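PDB 6KRJ: phosphotransferase from Eimeria tenella, which probably phosphorylates glucose, fructose and other hexoses at the 6-position with ATP, the entry step of glycolysis, as a member of the hexokinase family. Local coordinates for residues A[33-38]-A[255-260]; A[247-252]-A[397-402]; A[24-29]-A[272-277]; A[28-33]-A[393-398]; A[232-237]-A[403-408]. All coordinates share one frame; numbering follows the deposited sequence. Where two conformers were deposited one is given.

Overall arrangement
Helix 20-44, near the N terminus, starts three of the five contacts. Contact 3 joins 24-29 to the loop 272-277. Contact 4 starts from the same part of the helix and closes the longest loop, at helix 371-403. Contact 1 takes the next turns to the loop 255-260 and nests inside the loops of contacts 3 and 4. Contact 5 runs from strand 235-241 to residues 403-408, and contact 2, nested within it, runs from the neighbouring strand 245-250 to helix 371-403. Contacts 2 and 5 cross 1 and 3; contact 5 also crosses 4, while 2 and 4 end together on helix 371-403. Together they tie helix 20-44, the six-stranded sheet and helix 371-403 into one block.

Contact 1: A[33-38]-A[255-260]; sequences ELLRGL and AAFGYR
This is a buried apolar contact between helix 20-44 and the loop that joins strands 245-250 and 263-265 of the six-stranded sheet. Leu38 carries most of it and touches two aromatic rings. Its CB sits over the centre of one face of the Phe257 ring, 3.7 Å from the ring centroid and 13° off the normal. This is a CH-pi contact. Leu38 CG lies anti to the carbonyl carbon (chi1 -69°), and the branch leads on from the Phe257 ring to the second ring. There Leu38 CD2 meets Tyr259 CE1 at 3.6 Å, and the two side chains cross at about a right angle. The backbone also takes part: Leu38 O lies 3.4 Å from Phe257 CD1. One turn earlier, Leu35 CD1 reaches Phe257 CZ at 4.1 Å. The two aromatic side chains are close neighbours in the loop, with Phe257 CB at the edge of the Tyr259 ring. The Tyr259 hydroxyl is bonded to Met57 O, and its ring stacks with His41. Arg402 of helix 371-403 also packs on both Leu38 and Phe257. No hydrogen bond or salt bridge links the two segments. The contact therefore rests on dispersion and on the exclusion of water from the leucine and the rings, while the polar end of Tyr259 is satisfied by a third part of the chain.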
# COMPACT_ATOMS: atom_id res chain seq x y z
N GLU A 33 -3.59 -1.44 20.33
CA GLU A 33 -4.24 -0.42 19.53
C GLU A 33 -5.25 -1.03 18.55
O GLU A 33 -6.32 -0.47 18.32
CB GLU A 33 -3.16 0.38 18.77
CG GLU A 33 -3.68 1.61 18.00
CD GLU A 33 -3.89 2.86 18.86
OE1 GLU A 33 -4.13 2.74 20.08
OE2 GLU A 33 -3.83 3.99 18.30
N LEU A 34 -4.91 -2.18 17.97
CA LEU A 34 -5.83 -2.85 17.06
C LEU A 34 -7.13 -3.19 17.77
O LEU A 34 -8.23 -2.95 17.25
CB LEU A 34 -5.16 -4.12 16.51
CG LEU A 34 -5.58 -4.74 15.17
CD1 LEU A 34 -5.16 -3.86 14.01
CD2 LEU A 34 -4.94 -6.12 15.00
N LEU A 35 -7.01 -3.75 18.98
CA LEU A 35 -8.21 -4.07 19.77
C LEU A 35 -9.00 -2.82 20.11
O LEU A 35 -10.24 -2.83 20.07
CB LEU A 35 -7.82 -4.83 21.05
CG LEU A 35 -9.01 -5.46 21.77
CD1 LEU A 35 -9.94 -6.19 20.79
CD2 LEU A 35 -8.54 -6.40 22.87
N ARG A 36 -8.31 -1.73 20.48
CA ARG A 36 -9.01 -0.47 20.70
C ARG A 36 -9.76 -0.03 19.45
O ARG A 36 -10.85 0.54 19.54
CB ARG A 36 -8.02 0.63 21.12
CG ARG A 36 -7.49 0.52 22.54
CD ARG A 36 -6.55 1.68 22.84
NE ARG A 36 -5.60 1.35 23.90
CZ ARG A 36 -4.28 1.25 23.74
NH1 ARG A 36 -3.72 1.48 22.55
NH2 ARG A 36 -3.51 0.93 24.77
N GLY A 37 -9.19 -0.28 18.28
CA GLY A 37 -9.85 0.11 17.05
C GLY A 37 -11.10 -0.70 16.77
O GLY A 37 -12.10 -0.17 16.27
N LEU A 38 -11.06 -2.00 17.08
CA LEU A 38 -12.26 -2.83 16.93
C LEU A 38 -13.36 -2.38 17.88
O LEU A 38 -14.54 -2.30 17.49
CB LEU A 38 -11.90 -4.30 17.17
CG LEU A 38 -11.02 -5.01 16.13
CD1 LEU A 38 -10.49 -6.35 16.68
CD2 LEU A 38 -11.77 -5.20 14.81
N ALA A 255 -17.93 -9.99 13.03
CA ALA A 255 -19.36 -9.78 13.22
C ALA A 255 -19.65 -9.16 14.58
O ALA A 255 -20.45 -8.21 14.69
CB ALA A 255 -20.11 -11.10 13.03
N ALA A 256 -18.99 -9.65 15.64
CA ALA A 256 -19.25 -9.15 16.98
C ALA A 256 -18.88 -7.68 17.15
O ALA A 256 -19.42 -7.00 18.03
CB ALA A 256 -18.48 -10.00 18.01
N PHE A 257 -17.96 -7.18 16.32
CA PHE A 257 -17.54 -5.79 16.40
C PHE A 257 -18.28 -4.90 15.40
O PHE A 257 -17.93 -3.73 15.24
CB PHE A 257 -16.03 -5.69 16.19
CG PHE A 257 -15.22 -6.19 17.36
CD1 PHE A 257 -15.14 -5.43 18.53
CD2 PHE A 257 -14.58 -7.42 17.32
CE1 PHE A 257 -14.42 -5.88 19.62
CE2 PHE A 257 -13.86 -7.87 18.42
CZ PHE A 257 -13.78 -7.10 19.56
N GLY A 258 -19.32 -5.43 14.76
CA GLY A 258 -20.17 -4.61 13.92
C GLY A 258 -19.72 -4.46 12.49
O GLY A 258 -20.19 -3.56 11.80
N TYR A 259 -18.83 -5.33 12.02
CA TYR A 259 -18.39 -5.32 10.63
C TYR A 259 -19.37 -6.08 9.74
O TYR A 259 -19.93 -7.11 10.14
CB TYR A 259 -17.00 -5.94 10.51
CG TYR A 259 -15.94 -5.01 11.04
CD1 TYR A 259 -15.61 -5.01 12.40
CD2 TYR A 259 -15.29 -4.10 10.20
CE1 TYR A 259 -14.66 -4.13 12.91
CE2 TYR A 259 -14.34 -3.23 10.70
CZ TYR A 259 -14.03 -3.25 12.04
OH TYR A 259 -13.09 -2.38 12.54
N ARG A 260 -19.54 -5.58 8.52
CA ARG A 260 -20.26 -6.32 7.49
C ARG A 260 -19.34 -7.26 6.74
O ARG A 260 -19.73 -8.39 6.43
CB ARG A 260 -20.94 -5.36 6.52
CG ARG A 260 -22.24 -4.80 7.07
CD ARG A 260 -22.04 -3.41 7.63
NE ARG A 260 -23.30 -2.75 7.98
CZ ARG A 260 -23.50 -2.02 9.08
NH1 ARG A 260 -22.49 -1.85 9.95
NH2 ARG A 260 -24.68 -1.46 9.31

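Contact 2: A[247-252]-A[397-402]; sequences CCYWEP and AVLVQR
Cys247 opens the contact: its CB lies 3.5 Å from Leu399 CD2. The residue has two conformers, so the approach of its sulfur to the same methyl is doubtful. Cys248 points away from the helix. Tyr249 faces the helix again. Its CB packs on Leu399 CG at 3.8 Å, and farther out its CE2 meets Arg402 CG at 3.4 Å. The Tyr249 ring stands almost perpendicular to the guanidinium plane of Arg402, 86° apart. Glu251 is the polar centre. Arg402 grips its carboxylate side-on with two nitrogens. The bond from Arg402 NE to Glu251 OE2 is 2.8 Å long and nearly straight (175°), and it uses the syn lone pair. Arg402 NH2 gives a more bent bond of 3.0 Å to Glu251 OE1, out of the carboxylate plane. Tyr249 OH donates to the anti lone pair of Glu251 OE2, at 2.6 Å, so this buried oxygen takes two donors. Gln253 N adds a bond to Glu251 OE1. These donors fix the rotation of the carboxylate and probably stabilise its negative charge. Pro252 ends the segment with CD 3.3 Å from Arg402 O. Strand 247-250 and helix 397-402 run nearly parallel, 15° apart, with axes 8.2 Å from each other. This is the helix-on-sheet layer packing of the actin-like ATPase fold to which hexokinases belong.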
# COMPACT_ATOMS: atom_id res chain seq x y z
N CYS A 247 -1.99 -2.03 5.45
CA CYS A 247 -2.20 -3.46 5.63
C CYS A 247 -3.66 -3.73 5.94
O CYS A 247 -4.38 -2.88 6.47
CB CYS A 247 -1.32 -4.01 6.74
SG CYS A 247 -1.72 -3.28 8.33
N CYS A 248 -4.09 -4.94 5.60
CA CYS A 248 -5.44 -5.41 5.89
C CYS A 248 -5.35 -6.84 6.41
O CYS A 248 -4.34 -7.52 6.23
CB CYS A 248 -6.33 -5.34 4.65
SG CYS A 248 -5.94 -6.53 3.38
N TYR A 249 -6.43 -7.28 7.07
CA TYR A 249 -6.40 -8.65 7.57
C TYR A 249 -7.81 -9.18 7.79
O TYR A 249 -8.78 -8.43 7.93
CB TYR A 249 -5.57 -8.77 8.86
CG TYR A 249 -6.35 -8.27 10.04
CD1 TYR A 249 -6.51 -6.90 10.26
CD2 TYR A 249 -6.99 -9.15 10.91
CE1 TYR A 249 -7.27 -6.43 11.32
CE2 TYR A 249 -7.75 -8.69 11.96
CZ TYR A 249 -7.89 -7.34 12.16
OH TYR A 249 -8.65 -6.88 13.21
N TRP A 250 -7.90 -10.50 7.86
CA TRP A 250 -9.15 -11.20 8.11
C TRP A 250 -9.40 -11.31 9.61
O TRP A 250 -8.60 -11.90 10.34
CB TRP A 250 -9.09 -12.59 7.45
CG TRP A 250 -10.39 -13.33 7.47
CD1 TRP A 250 -11.39 -13.27 6.53
CD2 TRP A 250 -10.81 -14.26 8.46
NE1 TRP A 250 -12.42 -14.10 6.90
CE2 TRP A 250 -12.09 -14.72 8.08
CE3 TRP A 250 -10.24 -14.75 9.63
CZ2 TRP A 250 -12.80 -15.65 8.83
CZ3 TRP A 250 -10.95 -15.69 10.38
CH2 TRP A 250 -12.22 -16.13 9.98
N GLU A 251 -10.50 -10.72 10.08
CA GLU A 251 -10.77 -10.57 11.50
C GLU A 251 -11.77 -11.61 11.97
O GLU A 251 -12.96 -11.55 11.60
CB GLU A 251 -11.30 -9.16 11.79
CG GLU A 251 -11.92 -8.97 13.17
CD GLU A 251 -10.99 -9.42 14.30
OE1 GLU A 251 -11.40 -10.29 15.11
OE2 GLU A 251 -9.86 -8.89 14.40
N PRO A 252 -11.36 -12.57 12.81
CA PRO A 252 -12.25 -13.69 13.14
C PRO A 252 -13.48 -13.31 13.96
O PRO A 252 -14.46 -14.06 13.93
CB PRO A 252 -11.33 -14.66 13.91
CG PRO A 252 -10.14 -13.86 14.33
CD PRO A 252 -9.99 -12.75 13.33
N ALA A 397 3.42 -9.35 11.95
CA ALA A 397 3.29 -10.27 13.08
C ALA A 397 2.01 -10.00 13.86
O ALA A 397 1.30 -10.94 14.23
CB ALA A 397 4.51 -10.16 13.99
N VAL A 398 1.71 -8.73 14.13
CA VAL A 398 0.49 -8.40 14.87
C VAL A 398 -0.74 -8.85 14.10
O VAL A 398 -1.68 -9.42 14.68
CB VAL A 398 0.45 -6.89 15.17
CG1 VAL A 398 -0.94 -6.49 15.69
CG2 VAL A 398 1.52 -6.53 16.19
N LEU A 399 -0.76 -8.61 12.78
CA LEU A 399 -1.94 -9.01 12.00
C LEU A 399 -2.06 -10.53 11.92
O LEU A 399 -3.16 -11.08 12.07
CB LEU A 399 -1.89 -8.40 10.60
CG LEU A 399 -2.61 -7.05 10.48
CD1 LEU A 399 -2.44 -6.12 11.65
CD2 LEU A 399 -2.25 -6.41 9.18
N VAL A 400 -0.94 -11.23 11.71
CA VAL A 400 -0.97 -12.69 11.68
C VAL A 400 -1.53 -13.24 12.99
O VAL A 400 -2.40 -14.13 12.99
CB VAL A 400 0.43 -13.26 11.38
CG1 VAL A 400 0.52 -14.74 11.76
CG2 VAL A 400 0.77 -13.07 9.89
N GLN A 401 -1.06 -12.71 14.12
CA GLN A 401 -1.58 -13.14 15.42
C GLN A 401 -3.09 -12.93 15.50
O GLN A 401 -3.83 -13.82 15.94
CB GLN A 401 -0.87 -12.41 16.56
CG GLN A 401 0.57 -12.87 16.78
CD GLN A 401 1.40 -11.87 17.58
OE1 GLN A 401 0.88 -10.91 18.16
NE2 GLN A 401 2.71 -12.09 17.61
N ARG A 402 -3.56 -11.76 15.06
CA ARG A 402 -4.99 -11.45 15.16
C ARG A 402 -5.84 -12.35 14.27
O ARG A 402 -6.96 -12.71 14.66
CB ARG A 402 -5.22 -9.97 14.84
CG ARG A 402 -6.64 -9.48 15.11
CD ARG A 402 -6.99 -9.36 16.60
NE ARG A 402 -8.44 -9.40 16.74
CZ ARG A 402 -9.10 -9.62 17.88
NH1 ARG A 402 -8.44 -9.80 19.02
NH2 ARG A 402 -10.42 -9.67 17.87

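Contact 3: A[24-29]-A[272-277]; sequences QDLSKT and NKNLPT
Helix 24-29 meets an irregular loop segment, 272-277, with Leu26 nearest Asn274 and Thr29 nearest Lys273 by CA atoms, 6.8 Å and 6.9 Å apart. This is surface packing of helix 20-44 against the connection between strand 263-265 and helix 279-286 in the hexokinase fold. Thr29 and Leu26 carry the helix side. Thr29 CG2 is turned to the loop and meets Lys273 CB at 3.5 Å. The rest of the Lys273 chain bends away; its NZ forms a salt bridge with Glu33 of the same helix and also donates to Asn272 OD1. Leu26 sends CD1 against the loop backbone, where it lies 3.4 Å from Asn274 O. Its other branch, CD2, touches Pro276 CD at 4.2 Å. Pro276 is the centre of an inverse gamma turn. In one of its two conformers Asn274 turns its CG opposite the backbone N (chi1 -169°) and reaches Thr29 OG1 with ND2. That bond is weak, 3.4 Å long and bent to 134°, and doubtful because it rests on one conformer. Firmer is the bond of Thr29 OG1 to Asp25 O, at 3.2 Å; Thr29 N reaches the same oxygen from the opposite face of its carbonyl plane.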
# COMPACT_ATOMS: atom_id res chain seq x y z
N GLN A 24 9.36 -6.30 20.21
CA GLN A 24 8.31 -7.00 20.94
C GLN A 24 7.42 -6.03 21.70
O GLN A 24 6.20 -6.21 21.75
CB GLN A 24 8.93 -8.04 21.87
CG GLN A 24 9.46 -9.25 21.12
CD GLN A 24 10.18 -10.24 22.03
OE1 GLN A 24 10.84 -9.85 23.00
NE2 GLN A 24 10.06 -11.52 21.71
N ASP A 25 8.00 -4.97 22.29
CA ASP A 25 7.18 -3.97 22.96
C ASP A 25 6.29 -3.22 21.97
O ASP A 25 5.12 -2.94 22.26
CB ASP A 25 8.05 -2.96 23.72
CG ASP A 25 8.76 -3.58 24.91
OD1 ASP A 25 8.41 -4.73 25.29
OD2 ASP A 25 9.65 -2.91 25.47
N LEU A 26 6.84 -2.87 20.81
CA LEU A 26 6.03 -2.21 19.80
C LEU A 26 4.91 -3.12 19.32
O LEU A 26 3.79 -2.66 19.07
CB LEU A 26 6.89 -1.75 18.63
CG LEU A 26 6.16 -0.74 17.74
CD1 LEU A 26 5.61 0.42 18.56
CD2 LEU A 26 7.12 -0.24 16.67
N SER A 27 5.21 -4.40 19.14
CA SER A 27 4.18 -5.36 18.75
C SER A 27 3.06 -5.40 19.77
O SER A 27 1.88 -5.43 19.40
CB SER A 27 4.81 -6.75 18.57
OG SER A 27 3.84 -7.70 18.19
N LYS A 28 3.39 -5.38 21.06
CA LYS A 28 2.35 -5.37 22.09
C LYS A 28 1.51 -4.09 22.01
O LYS A 28 0.27 -4.13 22.12
CB LYS A 28 2.99 -5.52 23.47
CG LYS A 28 2.08 -5.18 24.64
CD LYS A 28 0.96 -6.19 24.78
CE LYS A 28 0.65 -6.52 26.23
NZ LYS A 28 0.86 -5.35 27.12
N THR A 29 2.16 -2.95 21.80
CA THR A 29 1.44 -1.68 21.71
C THR A 29 0.49 -1.68 20.51
O THR A 29 -0.66 -1.24 20.61
CB THR A 29 2.43 -0.53 21.59
OG1 THR A 29 3.23 -0.46 22.78
CG2 THR A 29 1.71 0.78 21.39
N ASN A 272 0.45 5.59 15.78
CA ASN A 272 1.25 6.66 16.37
C ASN A 272 1.58 6.41 17.84
O ASN A 272 1.94 7.35 18.55
CB ASN A 272 0.54 8.02 16.20
CG ASN A 272 -0.80 8.09 16.94
OD1 ASN A 272 -1.17 7.18 17.68
ND2 ASN A 272 -1.53 9.19 16.75
N LYS A 273 1.48 5.17 18.32
CA LYS A 273 1.68 4.89 19.73
C LYS A 273 3.06 4.30 19.98
O LYS A 273 3.43 3.30 19.37
CB LYS A 273 0.60 3.92 20.24
CG LYS A 273 -0.81 4.45 20.11
CD LYS A 273 -1.01 5.73 20.91
CE LYS A 273 -2.48 6.13 20.96
NZ LYS A 273 -3.09 6.30 19.59
N ASN A 274 3.83 4.92 20.88
CA ASN A 274 5.09 4.32 21.32
C ASN A 274 6.07 4.12 20.16
O ASN A 274 6.86 3.17 20.15
CB ASN A 274 4.83 2.98 22.03
CG ASN A 274 6.05 2.44 22.74
OD1 ASN A 274 6.83 3.19 23.33
ND2 ASN A 274 6.24 1.12 22.68
N LEU A 275 6.04 5.01 19.17
CA LEU A 275 6.94 4.86 18.04
C LEU A 275 8.37 5.18 18.46
O LEU A 275 8.59 6.06 19.30
CB LEU A 275 6.54 5.79 16.90
CG LEU A 275 5.16 5.59 16.26
CD1 LEU A 275 5.00 6.48 15.04
CD2 LEU A 275 4.98 4.13 15.89
N PRO A 276 9.37 4.51 17.87
CA PRO A 276 10.78 4.78 18.18
C PRO A 276 11.30 6.03 17.47
O PRO A 276 12.22 5.99 16.65
CB PRO A 276 11.48 3.51 17.68
CG PRO A 276 10.64 3.08 16.51
CD PRO A 276 9.21 3.42 16.87
N THR A 277 10.69 7.17 17.79
CA THR A 277 10.95 8.40 17.07
C THR A 277 12.40 8.86 17.24
O THR A 277 12.93 8.85 18.36
CB THR A 277 10.00 9.49 17.55
OG1 THR A 277 8.65 9.05 17.36
CG2 THR A 277 10.23 10.77 16.78

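Contact 4: A[28-33]-A[393-398]; sequences KTFSDE and AVSIAV
Val394 meets the Phe30 ring at its edge, with CG1 4.1 Å from Phe30 CD2. The two side chains cross at a slant. Ser395 comes to the same ring edge. Its OG lies near the ring plane, 3.8 Å from Phe30 CE2, and the hydroxyl is bonded to Leu391 O in its own helix. Phe30 reaches these residues because its CG stands opposite the backbone N (chi1 -160°). A stacked Phe271 ring packs on it from outside the two segments. This is a buried helix-helix packing: helix 20-44 lies on helix 371-403, with local axes 9.6 Å apart and crossing at -50°. On another side helix 371-403 rests on helix 425-439, where Ala393 touches Phe434 and Ala397 touches Leu435. Val398 ends the second segment and comes closest to the first, its CA 5.8 Å from that of Ser31. Its two methyls divide the work. CG2 packs on Phe30 CB at 4.0 Å, while CG1 lies 3.4 Å from Ser31 OG. The Ser31 hydroxyl is bonded to Ser27 O one turn back. A water also joins the two helices, 3.1 Å from Ser31 OG, and donates to Val398 O at 2.8 Å.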
# COMPACT_ATOMS: atom_id res chain seq x y z
N LYS A 28 3.39 -5.38 21.06
CA LYS A 28 2.35 -5.37 22.09
C LYS A 28 1.51 -4.09 22.01
O LYS A 28 0.27 -4.13 22.12
CB LYS A 28 2.99 -5.52 23.47
CG LYS A 28 2.08 -5.18 24.64
CD LYS A 28 0.96 -6.19 24.78
CE LYS A 28 0.65 -6.52 26.23
NZ LYS A 28 0.86 -5.35 27.12
N THR A 29 2.16 -2.95 21.80
CA THR A 29 1.44 -1.68 21.71
C THR A 29 0.49 -1.68 20.51
O THR A 29 -0.66 -1.24 20.61
CB THR A 29 2.43 -0.53 21.59
OG1 THR A 29 3.23 -0.46 22.78
CG2 THR A 29 1.71 0.78 21.39
N PHE A 30 0.98 -2.17 19.38
CA PHE A 30 0.19 -2.23 18.15
C PHE A 30 -1.00 -3.18 18.32
O PHE A 30 -2.13 -2.86 17.91
CB PHE A 30 1.12 -2.67 17.02
CG PHE A 30 0.64 -2.36 15.63
CD1 PHE A 30 -0.69 -2.17 15.34
CD2 PHE A 30 1.56 -2.25 14.59
CE1 PHE A 30 -1.12 -1.90 14.05
CE2 PHE A 30 1.14 -1.97 13.29
CZ PHE A 30 -0.20 -1.80 13.03
N SER A 31 -0.78 -4.33 18.95
CA SER A 31 -1.88 -5.27 19.20
C SER A 31 -2.97 -4.63 20.05
O SER A 31 -4.18 -4.76 19.77
CB SER A 31 -1.34 -6.52 19.89
OG SER A 31 -0.60 -7.29 18.97
N ASP A 32 -2.56 -3.93 21.11
CA ASP A 32 -3.52 -3.25 21.97
C ASP A 32 -4.29 -2.18 21.20
O ASP A 32 -5.50 -2.03 21.37
CB ASP A 32 -2.77 -2.64 23.16
CG ASP A 32 -2.28 -3.69 24.13
OD1 ASP A 32 -2.78 -4.85 24.06
OD2 ASP A 32 -1.38 -3.37 24.95
N GLU A 33 -3.59 -1.44 20.33
CA GLU A 33 -4.24 -0.42 19.53
C GLU A 33 -5.25 -1.03 18.55
O GLU A 33 -6.32 -0.47 18.32
CB GLU A 33 -3.16 0.38 18.77
CG GLU A 33 -3.68 1.61 18.00
CD GLU A 33 -3.89 2.86 18.86
OE1 GLU A 33 -4.13 2.74 20.08
OE2 GLU A 33 -3.83 3.99 18.30
N ALA A 393 7.71 -5.82 9.68
CA ALA A 393 7.59 -7.12 10.34
C ALA A 393 6.70 -7.03 11.57
O ALA A 393 5.91 -7.94 11.83
CB ALA A 393 8.98 -7.65 10.73
N VAL A 394 6.83 -5.94 12.34
CA VAL A 394 5.94 -5.74 13.48
C VAL A 394 4.47 -5.74 13.03
O VAL A 394 3.61 -6.40 13.63
CB VAL A 394 6.28 -4.44 14.21
CG1 VAL A 394 5.20 -4.10 15.25
CG2 VAL A 394 7.66 -4.53 14.87
N SER A 395 4.17 -4.97 11.98
CA SER A 395 2.79 -4.93 11.48
C SER A 395 2.30 -6.33 11.09
O SER A 395 1.19 -6.74 11.44
CB SER A 395 2.70 -3.99 10.27
OG SER A 395 3.52 -2.87 10.46
N ILE A 396 3.14 -7.05 10.35
CA ILE A 396 2.74 -8.36 9.84
C ILE A 396 2.51 -9.33 10.98
O ILE A 396 1.52 -10.07 11.00
CB ILE A 396 3.79 -8.89 8.84
CG1 ILE A 396 3.73 -8.03 7.57
CG2 ILE A 396 3.53 -10.35 8.53
CD1 ILE A 396 4.87 -8.26 6.60
N ALA A 397 3.42 -9.35 11.95
CA ALA A 397 3.29 -10.27 13.08
C ALA A 397 2.01 -10.00 13.86
O ALA A 397 1.30 -10.94 14.23
CB ALA A 397 4.51 -10.16 13.99
N VAL A 398 1.71 -8.73 14.13
CA VAL A 398 0.49 -8.40 14.87
C VAL A 398 -0.74 -8.85 14.10
O VAL A 398 -1.68 -9.42 14.68
CB VAL A 398 0.45 -6.89 15.17
CG1 VAL A 398 -0.94 -6.49 15.69
CG2 VAL A 398 1.52 -6.53 16.19
O HOH W 1 -2.47 -9.26 17.41

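Contact 5: A[232-237]-A[403-408]; sequences GPPCTV and TRSLET
An ST turn at the junction of helices 371-403 and 405-409 faces Thr236, on the strand 235-241 of the six-stranded sheet. Thr236 OG1 and Ser405 OG are hydrogen-bonded at 2.8 Å; either hydroxyl could be the donor. Ser405 OG lies opposite its own carbonyl carbon (chi1 -70°), on the side that faces the strand. The methyl of Thr403 packs beside this bond. Its CG2 lies 3.5 Å from Thr236 O and 3.8 Å from Val237 CG2, where the two side chains cross at about a right angle. The turn itself is closed by Thr403 OG1, which accepts Ser405 N at 3.0 Å with an angle of 165°. The Thr403 hydroxyl is also bonded to Val400 O. Arg404 breaks the long helix with positive phi and takes the N-cap position of the short one, so the chain changes direction right beside the sheet. Strand 235-241 lies between strands 245-250 and 412-417 in this sheet of the hexokinase fold, and the short helix leads directly into strand 412-417. Val412 of that strand touches both Thr236 and Ser405. Pro234 also approaches, its CG 4.3 Å from Ser405 OG.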
# COMPACT_ATOMS: atom_id res chain seq x y z
N GLY A 232 -3.34 -24.94 0.36
CA GLY A 232 -2.28 -24.17 0.98
C GLY A 232 -2.82 -23.32 2.12
O GLY A 232 -4.03 -23.17 2.29
N PRO A 233 -1.92 -22.74 2.93
CA PRO A 233 -2.38 -21.94 4.08
C PRO A 233 -3.13 -20.70 3.61
O PRO A 233 -2.73 -20.05 2.63
CB PRO A 233 -1.08 -21.59 4.82
CG PRO A 233 0.01 -21.80 3.84
CD PRO A 233 -0.46 -22.72 2.76
N PRO A 234 -4.23 -20.37 4.26
CA PRO A 234 -5.10 -19.29 3.75
C PRO A 234 -4.40 -17.93 3.74
O PRO A 234 -3.58 -17.62 4.61
CB PRO A 234 -6.28 -19.30 4.72
CG PRO A 234 -5.76 -19.93 5.96
CD PRO A 234 -4.74 -20.94 5.52
N CYS A 235 -4.76 -17.11 2.75
CA CYS A 235 -4.27 -15.73 2.68
C CYS A 235 -5.22 -14.87 3.50
O CYS A 235 -6.33 -14.57 3.07
CB CYS A 235 -4.17 -15.24 1.25
SG CYS A 235 -3.42 -13.58 1.17
N THR A 236 -4.78 -14.47 4.70
CA THR A 236 -5.60 -13.67 5.60
C THR A 236 -4.95 -12.34 5.97
O THR A 236 -5.49 -11.63 6.81
CB THR A 236 -5.93 -14.45 6.88
OG1 THR A 236 -4.71 -14.93 7.48
CG2 THR A 236 -6.87 -15.62 6.58
N VAL A 237 -3.80 -11.99 5.39
CA VAL A 237 -3.14 -10.71 5.63
C VAL A 237 -2.69 -10.17 4.29
O VAL A 237 -2.13 -10.92 3.47
CB VAL A 237 -1.93 -10.81 6.59
CG1 VAL A 237 -1.33 -9.43 6.87
CG2 VAL A 237 -2.31 -11.48 7.91
N THR A 403 -5.33 -12.77 13.10
CA THR A 403 -6.14 -13.64 12.23
C THR A 403 -6.44 -14.98 12.87
O THR A 403 -7.41 -15.64 12.49
CB THR A 403 -5.47 -13.94 10.89
OG1 THR A 403 -4.31 -14.76 11.09
CG2 THR A 403 -5.11 -12.64 10.12
N ARG A 404 -5.59 -15.42 13.80
CA ARG A 404 -5.62 -16.77 14.38
C ARG A 404 -5.35 -17.86 13.34
O ARG A 404 -5.52 -19.05 13.64
CB ARG A 404 -6.95 -17.02 15.10
CG ARG A 404 -7.16 -16.13 16.32
CD ARG A 404 -8.03 -16.80 17.37
NE ARG A 404 -7.26 -17.74 18.18
CZ ARG A 404 -7.49 -19.05 18.24
NH1 ARG A 404 -8.48 -19.58 17.53
NH2 ARG A 404 -6.73 -19.83 18.99
N SER A 405 -4.89 -17.49 12.13
CA SER A 405 -4.69 -18.49 11.09
C SER A 405 -3.68 -19.55 11.49
O SER A 405 -3.83 -20.71 11.11
CB SER A 405 -4.26 -17.84 9.77
OG SER A 405 -5.34 -17.11 9.20
N LEU A 406 -2.63 -19.18 12.22
CA LEU A 406 -1.67 -20.19 12.65
C LEU A 406 -2.34 -21.24 13.54
O LEU A 406 -2.04 -22.44 13.43
CB LEU A 406 -0.51 -19.54 13.39
CG LEU A 406 0.37 -18.62 12.55
CD1 LEU A 406 1.55 -18.13 13.37
CD2 LEU A 406 0.85 -19.34 11.29
N GLU A 407 -3.27 -20.81 14.38
CA GLU A 407 -3.95 -21.70 15.32
C GLU A 407 -5.06 -22.51 14.66
O GLU A 407 -5.29 -23.67 15.03
CB GLU A 407 -4.51 -20.89 16.49
CG GLU A 407 -3.43 -20.37 17.42
CD GLU A 407 -3.25 -18.86 17.32
OE1 GLU A 407 -2.64 -18.39 16.33
OE2 GLU A 407 -3.71 -18.15 18.23
N THR A 408 -5.78 -21.93 13.70
CA THR A 408 -6.94 -22.61 13.13
C THR A 408 -6.63 -23.36 11.83
O THR A 408 -7.34 -24.31 11.50
CB THR A 408 -8.07 -21.60 12.87
OG1 THR A 408 -7.63 -20.64 11.90
CG2 THR A 408 -8.44 -20.87 14.15